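Local coordinates for protein Ral guanine nucleotide dissociation stimulator-like 2 (Mus musculus, PDB 4JGW) that probably acts as a guanine nucleotide exchange factor for small G proteins and associates with GTP-bound Rap1A and H-Ras in vitro, at residues S48-V60 against L409-K421. Numbering follows the deposited sequence.
Sequences SRRLRAGTLEALV and LENGYINFDKRRK
Gly-54 and Ile-414 form an antiparallel hydrogen-bonded pair, with Ile-414 N 2.9 Å from Gly-54 O and a weak return bond from Gly-54 N to Ile-414 O; Ala-53 and Asn-415 make the adjoining non-hydrogen-bonded pair. Glycine suits position 54 because a CB there would be crowded by Ala-58 CB. Gly-54 CA lies 4.0 Å from the centroid of the Tyr-413 ring, over one face, in a CH-pi contact; Asn-411 ND2 lies over the centre of the opposite face, while its OD1 accepts from Tyr-413 N in an Asx turn. Ala-53, with only a methyl group, fits its CB against Leu-409 CD1 at 3.7 Å and also meets Tyr-413 CB. Ile-414 is long enough to carry its CD1 to the helix that starts at Leu-56, touching CD1 of both Leu-56 and Leu-59. The short strand 414-415 thus extends the sheet of strands 11-21, 24-33 and 46-54 at its edge, joining the RasGEF N-terminal motif to the RasGEF domain. Beyond the pairing, the chain enters helix 416-436, and Phe-416 packs its CB 4.0 Å from Leu-51 CD2. Arg-420, extended from CG to NE, reaches back to the strand and gives Leu-51 O a hydrogen bond from NH2 (2.8 Å, 165°), on a carbonyl lone pair and near the guanidinium plane. A water accepts from Arg-420 NE and bridges to Leu-51 O and Asp-417 OD1, while Asp-72 takes Arg-420 NH1 in a salt bridge. Bent at chi2 (-86°), Arg-52 lays its CD 3.1 Å from Asp-417 OD1, but its NE stays 4.1 Å from that oxygen, beyond salt-bridge range.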
ATOM      1  N   SER A  48      -3.835  29.569  -0.741  1.00 34.63           N
ATOM      2  CA  SER A  48      -2.967  28.504  -0.254  1.00 34.42           C
ATOM      3  C   SER A  48      -1.518  28.904  -0.493  1.00 34.28           C
ATOM      4  O   SER A  48      -1.192  29.473  -1.535  1.00 34.33           O
ATOM      5  CB  SER A  48      -3.272  27.178  -0.954  1.00 34.27           C
ATOM      6  OG  SER A  48      -2.983  27.251  -2.339  1.00 34.31           O
ATOM      7  N   ARG A  49      -0.664  28.619   0.487  1.00 33.98           N
ATOM      8  CA  ARG A  49       0.772  28.810   0.345  1.00 33.80           C
ATOM      9  C   ARG A  49       1.462  27.471   0.604  1.00 33.39           C
ATOM     10  O   ARG A  49       1.654  27.068   1.754  1.00 33.24           O
ATOM     11  CB  ARG A  49       1.280  29.910   1.290  1.00 33.92           C
ATOM     12  CG  ARG A  49       2.767  30.213   1.149  1.00 34.90           C
ATOM     13  CD  ARG A  49       3.225  31.343   2.067  1.00 36.68           C
ATOM     14  NE  ARG A  49       4.655  31.591   1.901  1.00 38.45           N
ATOM     15  CZ  ARG A  49       5.296  32.686   2.300  1.00 40.20           C
ATOM     16  NH1 ARG A  49       4.646  33.676   2.906  1.00 41.16           N
ATOM     17  NH2 ARG A  49       6.602  32.797   2.081  1.00 40.47           N
ATOM     18  N   ARG A  50       1.823  26.784  -0.476  1.00 33.00           N
ATOM     19  CA  ARG A  50       2.314  25.412  -0.384  1.00 32.73           C
ATOM     20  C   ARG A  50       3.801  25.289  -0.690  1.00 32.77           C
ATOM     21  O   ARG A  50       4.279  25.807  -1.707  1.00 32.74           O
ATOM     22  CB  ARG A  50       1.512  24.488  -1.306  1.00 32.61           C
ATOM     23  CG  ARG A  50       0.009  24.537  -1.085  1.00 31.53           C
ATOM     24  CD  ARG A  50      -0.680  23.364  -1.747  1.00 29.59           C
ATOM     25  NE  ARG A  50      -2.132  23.444  -1.614  1.00 28.71           N
ATOM     26  CZ  ARG A  50      -2.948  23.936  -2.542  1.00 28.04           C
ATOM     27  NH1 ARG A  50      -2.464  24.399  -3.691  1.00 27.50           N
ATOM     28  NH2 ARG A  50      -4.255  23.962  -2.321  1.00 27.59           N
ATOM     29  N   LEU A  51       4.522  24.600   0.193  1.00 32.66           N
ATOM     30  CA  LEU A  51       5.948  24.344  -0.003  1.00 32.72           C
ATOM     31  C   LEU A  51       6.162  23.433  -1.209  1.00 32.84           C
ATOM     32  O   LEU A  51       5.537  22.377  -1.320  1.00 32.74           O
ATOM     33  CB  LEU A  51       6.585  23.750   1.263  1.00 32.52           C
ATOM     34  CG  LEU A  51       8.120  23.662   1.319  1.00 32.48           C
ATOM     35  CD1 LEU A  51       8.640  23.740   2.750  1.00 32.18           C
ATOM     36  CD2 LEU A  51       8.652  22.414   0.624  1.00 31.53           C
ATOM     37  N   ARG A  52       7.046  23.860  -2.106  1.00 33.06           N
ATOM     38  CA  ARG A  52       7.356  23.123  -3.330  1.00 33.46           C
ATOM     39  C   ARG A  52       8.667  22.352  -3.206  1.00 33.42           C
ATOM     40  O   ARG A  52       8.765  21.202  -3.636  1.00 33.41           O
ATOM     41  CB  ARG A  52       7.431  24.083  -4.519  1.00 33.60           C
ATOM     42  CG  ARG A  52       6.081  24.549  -5.035  1.00 34.47           C
ATOM     43  CD  ARG A  52       5.509  23.562  -6.038  1.00 36.25           C
ATOM     44  NE  ARG A  52       4.588  24.202  -6.971  1.00 38.36           N
ATOM     45  CZ  ARG A  52       4.962  24.853  -8.069  1.00 39.25           C
ATOM     46  NH1 ARG A  52       6.248  24.957  -8.384  1.00 40.20           N
ATOM     47  NH2 ARG A  52       4.047  25.405  -8.854  1.00 39.85           N
ATOM     48  N   ALA A  53       9.670  23.008  -2.629  1.00 33.49           N
ATOM     49  CA  ALA A  53      10.987  22.421  -2.418  1.00 33.60           C
ATOM     50  C   ALA A  53      11.696  23.151  -1.291  1.00 33.74           C
ATOM     51  O   ALA A  53      11.452  24.335  -1.060  1.00 33.84           O
ATOM     52  CB  ALA A  53      11.815  22.487  -3.692  1.00 33.52           C
ATOM     53  N   GLY A  54      12.574  22.442  -0.591  1.00 33.94           N
ATOM     54  CA  GLY A  54      13.339  23.041   0.493  1.00 34.13           C
ATOM     55  C   GLY A  54      14.258  22.060   1.183  1.00 34.32           C
ATOM     56  O   GLY A  54      14.167  20.851   0.962  1.00 34.37           O
ATOM     57  N   THR A  55      15.148  22.589   2.020  1.00 34.49           N
ATOM     58  CA  THR A  55      16.049  21.762   2.816  1.00 34.68           C
ATOM     59  C   THR A  55      15.259  21.003   3.873  1.00 34.82           C
ATOM     60  O   THR A  55      14.137  21.388   4.218  1.00 34.82           O
ATOM     61  CB  THR A  55      17.146  22.600   3.517  1.00 34.72           C
ATOM     62  OG1 THR A  55      16.542  23.507   4.445  1.00 34.66           O
ATOM     63  CG2 THR A  55      17.976  23.384   2.501  1.00 34.84           C
ATOM     64  N   LEU A  56      15.854  19.930   4.389  1.00 34.93           N
ATOM     65  CA  LEU A  56      15.241  19.126   5.439  1.00 34.96           C
ATOM     66  C   LEU A  56      14.895  19.980   6.663  1.00 34.94           C
ATOM     67  O   LEU A  56      13.865  19.766   7.311  1.00 35.02           O
ATOM     68  CB  LEU A  56      16.166  17.966   5.817  1.00 34.97           C
ATOM     69  CG  LEU A  56      15.581  16.729   6.507  1.00 35.41           C
ATOM     70  CD1 LEU A  56      14.366  16.168   5.771  1.00 35.44           C
ATOM     71  CD2 LEU A  56      16.659  15.663   6.649  1.00 35.61           C
ATOM     72  N   GLU A  57      15.755  20.955   6.955  1.00 34.83           N
ATOM     73  CA  GLU A  57      15.538  21.904   8.045  1.00 34.71           C
ATOM     74  C   GLU A  57      14.355  22.834   7.753  1.00 34.39           C
ATOM     75  O   GLU A  57      13.585  23.174   8.657  1.00 34.36           O
ATOM     76  CB  GLU A  57      16.807  22.731   8.296  1.00 34.88           C
ATOM     77  CG  GLU A  57      17.968  21.966   8.953  1.00 35.98           C
ATOM     78  CD  GLU A  57      18.711  21.026   8.002  1.00 37.36           C
ATOM     79  OE1 GLU A  57      18.528  21.126   6.766  1.00 37.48           O
ATOM     80  OE2 GLU A  57      19.488  20.180   8.498  1.00 38.09           O
ATOM     81  N   ALA A  58      14.218  23.236   6.491  1.00 33.85           N
ATOM     82  CA  ALA A  58      13.128  24.114   6.062  1.00 33.44           C
ATOM     83  C   ALA A  58      11.785  23.387   6.047  1.00 33.07           C
ATOM     84  O   ALA A  58      10.742  23.992   6.309  1.00 32.99           O
ATOM     85  CB  ALA A  58      13.428  24.707   4.695  1.00 33.35           C
ATOM     86  N   LEU A  59      11.818  22.092   5.739  1.00 32.63           N
ATOM     87  CA  LEU A  59      10.623  21.253   5.786  1.00 32.29           C
ATOM     88  C   LEU A  59      10.056  21.205   7.203  1.00 32.06           C
ATOM     89  O   LEU A  59       8.842  21.274   7.392  1.00 31.91           O
ATOM     90  CB  LEU A  59      10.915  19.832   5.282  1.00 32.13           C
ATOM     91  CG  LEU A  59      11.404  19.605   3.845  1.00 32.20           C
ATOM     92  CD1 LEU A  59      11.443  18.116   3.525  1.00 32.25           C
ATOM     93  CD2 LEU A  59      10.561  20.338   2.813  1.00 31.92           C
ATOM     94  N   VAL A  60      10.950  21.106   8.187  1.00 31.87           N
ATOM     95  CA  VAL A  60      10.571  21.044   9.598  1.00 31.75           C
ATOM     96  C   VAL A  60      10.022  22.383  10.109  1.00 31.77           C
ATOM     97  O   VAL A  60       9.092  22.403  10.919  1.00 31.64           O
ATOM     98  CB  VAL A  60      11.744  20.534  10.481  1.00 31.83           C
ATOM     99  CG1 VAL A  60      11.426  20.667  11.973  1.00 31.44           C
ATOM    100  CG2 VAL A  60      12.070  19.083  10.138  1.00 31.92           C
ATOM    101  N   LEU A 409      16.435  18.730  -6.144  1.00 42.72           N
ATOM    102  CA  LEU A 409      16.721  19.659  -7.229  1.00 42.81           C
ATOM    103  C   LEU A 409      18.216  19.976  -7.225  1.00 42.80           C
ATOM    104  O   LEU A 409      18.922  19.635  -6.271  1.00 42.84           O
ATOM    105  CB  LEU A 409      15.889  20.940  -7.087  1.00 42.79           C
ATOM    106  CG  LEU A 409      14.358  20.848  -7.118  1.00 42.96           C
ATOM    107  CD1 LEU A 409      13.744  22.210  -6.825  1.00 42.71           C
ATOM    108  CD2 LEU A 409      13.841  20.304  -8.450  1.00 43.28           C
ATOM    109  N   GLU A 410      18.690  20.625  -8.287  1.00 42.82           N
ATOM    110  CA  GLU A 410      20.114  20.965  -8.434  1.00 42.81           C
ATOM    111  C   GLU A 410      20.705  21.662  -7.205  1.00 42.50           C
ATOM    112  O   GLU A 410      21.826  21.354  -6.791  1.00 42.57           O
ATOM    113  CB  GLU A 410      20.340  21.812  -9.688  1.00 43.00           C
ATOM    114  CG  GLU A 410      20.043  21.079 -10.993  1.00 43.90           C
ATOM    115  CD  GLU A 410      20.386  21.894 -12.227  1.00 45.37           C
ATOM    116  OE1 GLU A 410      21.460  22.541 -12.246  1.00 45.48           O
ATOM    117  OE2 GLU A 410      19.583  21.879 -13.187  1.00 46.10           O
ATOM    118  N   ASN A 411      19.937  22.580  -6.619  1.00 42.06           N
ATOM    119  CA  ASN A 411      20.376  23.354  -5.453  1.00 41.58           C
ATOM    120  C   ASN A 411      20.446  22.563  -4.139  1.00 41.06           C
ATOM    121  O   ASN A 411      20.861  23.099  -3.108  1.00 41.04           O
ATOM    122  CB  ASN A 411      19.507  24.610  -5.281  1.00 41.72           C
ATOM    123  CG  ASN A 411      18.018  24.291  -5.129  1.00 42.27           C
ATOM    124  OD1 ASN A 411      17.601  23.130  -5.163  1.00 42.24           O
ATOM    125  ND2 ASN A 411      17.213  25.335  -4.959  1.00 42.41           N
ATOM    126  N   GLY A 412      20.044  21.294  -4.183  1.00 40.49           N
ATOM    127  CA  GLY A 412      20.059  20.429  -3.004  1.00 39.65           C
ATOM    128  C   GLY A 412      18.740  20.379  -2.251  1.00 39.04           C
ATOM    129  O   GLY A 412      18.618  19.660  -1.258  1.00 39.10           O
ATOM    130  N   TYR A 413      17.756  21.149  -2.718  1.00 38.32           N
ATOM    131  CA  TYR A 413      16.415  21.165  -2.128  1.00 37.62           C
ATOM    132  C   TYR A 413      15.713  19.844  -2.396  1.00 36.99           C
ATOM    133  O   TYR A 413      15.776  19.319  -3.509  1.00 37.08           O
ATOM    134  CB  TYR A 413      15.569  22.293  -2.727  1.00 37.68           C
ATOM    135  CG  TYR A 413      15.840  23.694  -2.204  1.00 37.88           C
ATOM    136  CD1 TYR A 413      14.918  24.718  -2.422  1.00 37.86           C
ATOM    137  CD2 TYR A 413      17.006  23.999  -1.495  1.00 38.13           C
ATOM    138  CE1 TYR A 413      15.148  26.007  -1.960  1.00 38.10           C
ATOM    139  CE2 TYR A 413      17.245  25.288  -1.024  1.00 38.18           C
ATOM    140  CZ  TYR A 413      16.312  26.285  -1.263  1.00 38.13           C
ATOM    141  OH  TYR A 413      16.537  27.561  -0.803  1.00 38.10           O
ATOM    142  N   ILE A 414      15.045  19.311  -1.377  1.00 36.12           N
ATOM    143  CA  ILE A 414      14.189  18.141  -1.553  1.00 35.29           C
ATOM    144  C   ILE A 414      12.991  18.525  -2.425  1.00 34.61           C
ATOM    145  O   ILE A 414      12.261  19.466  -2.109  1.00 34.50           O
ATOM    146  CB  ILE A 414      13.732  17.562  -0.187  1.00 35.40           C
ATOM    147  CG1 ILE A 414      14.928  16.937   0.543  1.00 35.51           C
ATOM    148  CG2 ILE A 414      12.610  16.530  -0.368  1.00 35.07           C
ATOM    149  CD1 ILE A 414      14.764  16.845   2.049  1.00 35.93           C
ATOM    150  N   ASN A 415      12.820  17.813  -3.536  1.00 33.68           N
ATOM    151  CA  ASN A 415      11.690  18.034  -4.433  1.00 32.96           C
ATOM    152  C   ASN A 415      10.406  17.476  -3.819  1.00 32.39           C
ATOM    153  O   ASN A 415      10.075  16.305  -4.007  1.00 32.36           O
ATOM    154  CB  ASN A 415      11.966  17.412  -5.812  1.00 32.90           C
ATOM    155  CG  ASN A 415      10.779  17.517  -6.763  1.00 32.83           C
ATOM    156  OD1 ASN A 415       9.955  18.425  -6.658  1.00 33.01           O
ATOM    157  ND2 ASN A 415      10.693  16.579  -7.700  1.00 32.51           N
ATOM    158  N   PHE A 416       9.686  18.323  -3.085  1.00 31.74           N
ATOM    159  CA  PHE A 416       8.512  17.871  -2.343  1.00 31.02           C
ATOM    160  C   PHE A 416       7.315  17.536  -3.230  1.00 30.62           C
ATOM    161  O   PHE A 416       6.453  16.755  -2.832  1.00 30.62           O
ATOM    162  CB  PHE A 416       8.122  18.856  -1.236  1.00 31.01           C
ATOM    163  CG  PHE A 416       7.335  18.223  -0.119  1.00 30.51           C
ATOM    164  CD1 PHE A 416       7.985  17.542   0.905  1.00 29.95           C
ATOM    165  CD2 PHE A 416       5.943  18.297  -0.098  1.00 29.49           C
ATOM    166  CE1 PHE A 416       7.264  16.947   1.940  1.00 29.98           C
ATOM    167  CE2 PHE A 416       5.213  17.706   0.927  1.00 29.77           C
ATOM    168  CZ  PHE A 416       5.874  17.031   1.952  1.00 29.92           C
ATOM    169  N   ASP A 417       7.274  18.118  -4.431  1.00 30.21           N
ATOM    170  CA  ASP A 417       6.263  17.771  -5.432  1.00 29.67           C
ATOM    171  C   ASP A 417       6.178  16.258  -5.625  1.00 29.16           C
ATOM    172  O   ASP A 417       5.083  15.694  -5.677  1.00 29.10           O
ATOM    173  CB  ASP A 417       6.566  18.450  -6.772  1.00 29.91           C
ATOM    174  CG  ASP A 417       6.232  19.934  -6.774  1.00 30.31           C
ATOM    175  OD1 ASP A 417       5.703  20.442  -5.761  1.00 30.73           O
ATOM    176  OD2 ASP A 417       6.497  20.594  -7.798  1.00 30.43           O
ATOM    177  N   LYS A 418       7.340  15.615  -5.716  1.00 28.61           N
ATOM    178  CA  LYS A 418       7.436  14.159  -5.820  1.00 27.95           C
ATOM    179  C   LYS A 418       6.693  13.473  -4.671  1.00 27.51           C
ATOM    180  O   LYS A 418       5.970  12.498  -4.886  1.00 27.25           O
ATOM    181  CB  LYS A 418       8.908  13.720  -5.838  1.00 27.98           C
ATOM    182  CG  LYS A 418       9.115  12.212  -5.913  1.00 27.75           C
ATOM    183  CD  LYS A 418      10.570  11.847  -6.162  1.00 27.99           C
ATOM    184  CE  LYS A 418      10.717  10.341  -6.340  1.00 28.30           C
ATOM    185  NZ  LYS A 418      12.038   9.957  -6.908  1.00 28.20           N
ATOM    186  N   ARG A 419       6.870  14.002  -3.463  1.00 27.14           N
ATOM    187  CA  ARG A 419       6.289  13.414  -2.252  1.00 26.93           C
ATOM    188  C   ARG A 419       4.771  13.580  -2.182  1.00 26.77           C
ATOM    189  O   ARG A 419       4.076  12.734  -1.613  1.00 26.61           O
ATOM    190  CB  ARG A 419       6.956  13.982  -0.992  1.00 26.85           C
ATOM    191  CG  ARG A 419       8.483  13.882  -0.976  1.00 26.93           C
ATOM    192  CD  ARG A 419       8.963  12.455  -1.217  1.00 26.78           C
ATOM    193  NE  ARG A 419      10.374  12.402  -1.592  1.00 27.18           N
ATOM    194  CZ  ARG A 419      10.989  11.321  -2.071  1.00 27.04           C
ATOM    195  NH1 ARG A 419      10.321  10.188  -2.247  1.00 26.80           N
ATOM    196  NH2 ARG A 419      12.275  11.375  -2.380  1.00 26.72           N
ATOM    197  N   ARG A 420       4.267  14.672  -2.760  1.00 26.55           N
ATOM    198  CA  ARG A 420       2.826  14.913  -2.848  1.00 26.25           C
ATOM    199  C   ARG A 420       2.169  13.905  -3.779  1.00 26.24           C
ATOM    200  O   ARG A 420       1.097  13.373  -3.475  1.00 26.14           O
ATOM    201  CB  ARG A 420       2.542  16.332  -3.348  1.00 26.30           C
ATOM    202  CG  ARG A 420       2.783  17.412  -2.320  1.00 25.55           C
ATOM    203  CD  ARG A 420       2.435  18.791  -2.862  1.00 24.31           C
ATOM    204  NE  ARG A 420       3.055  19.821  -2.037  1.00 23.92           N
ATOM    205  CZ  ARG A 420       2.488  20.390  -0.980  1.00 23.35           C
ATOM    206  NH1 ARG A 420       1.253  20.056  -0.613  1.00 22.91           N
ATOM    207  NH2 ARG A 420       3.159  21.303  -0.292  1.00 22.18           N
ATOM    208  N   LYS A 421       2.821  13.660  -4.915  1.00 26.17           N
ATOM    209  CA  LYS A 421       2.353  12.699  -5.910  1.00 26.16           C
ATOM    210  C   LYS A 421       2.401  11.280  -5.350  1.00 25.93           C
ATOM    211  O   LYS A 421       1.551  10.448  -5.671  1.00 25.99           O
ATOM    212  CB  LYS A 421       3.194  12.794  -7.185  1.00 26.44           C
ATOM    213  CG  LYS A 421       3.108  14.136  -7.899  1.00 27.13           C
ATOM    214  CD  LYS A 421       3.975  14.154  -9.148  1.00 28.92           C
ATOM    215  CE  LYS A 421       4.096  15.564  -9.713  1.00 29.91           C
ATOM    216  NZ  LYS A 421       4.752  15.565 -11.050  1.00 31.46           N
TER
HETATM  217  O   HOH W   1       5.582  20.227  -2.989  1.00 21.73           O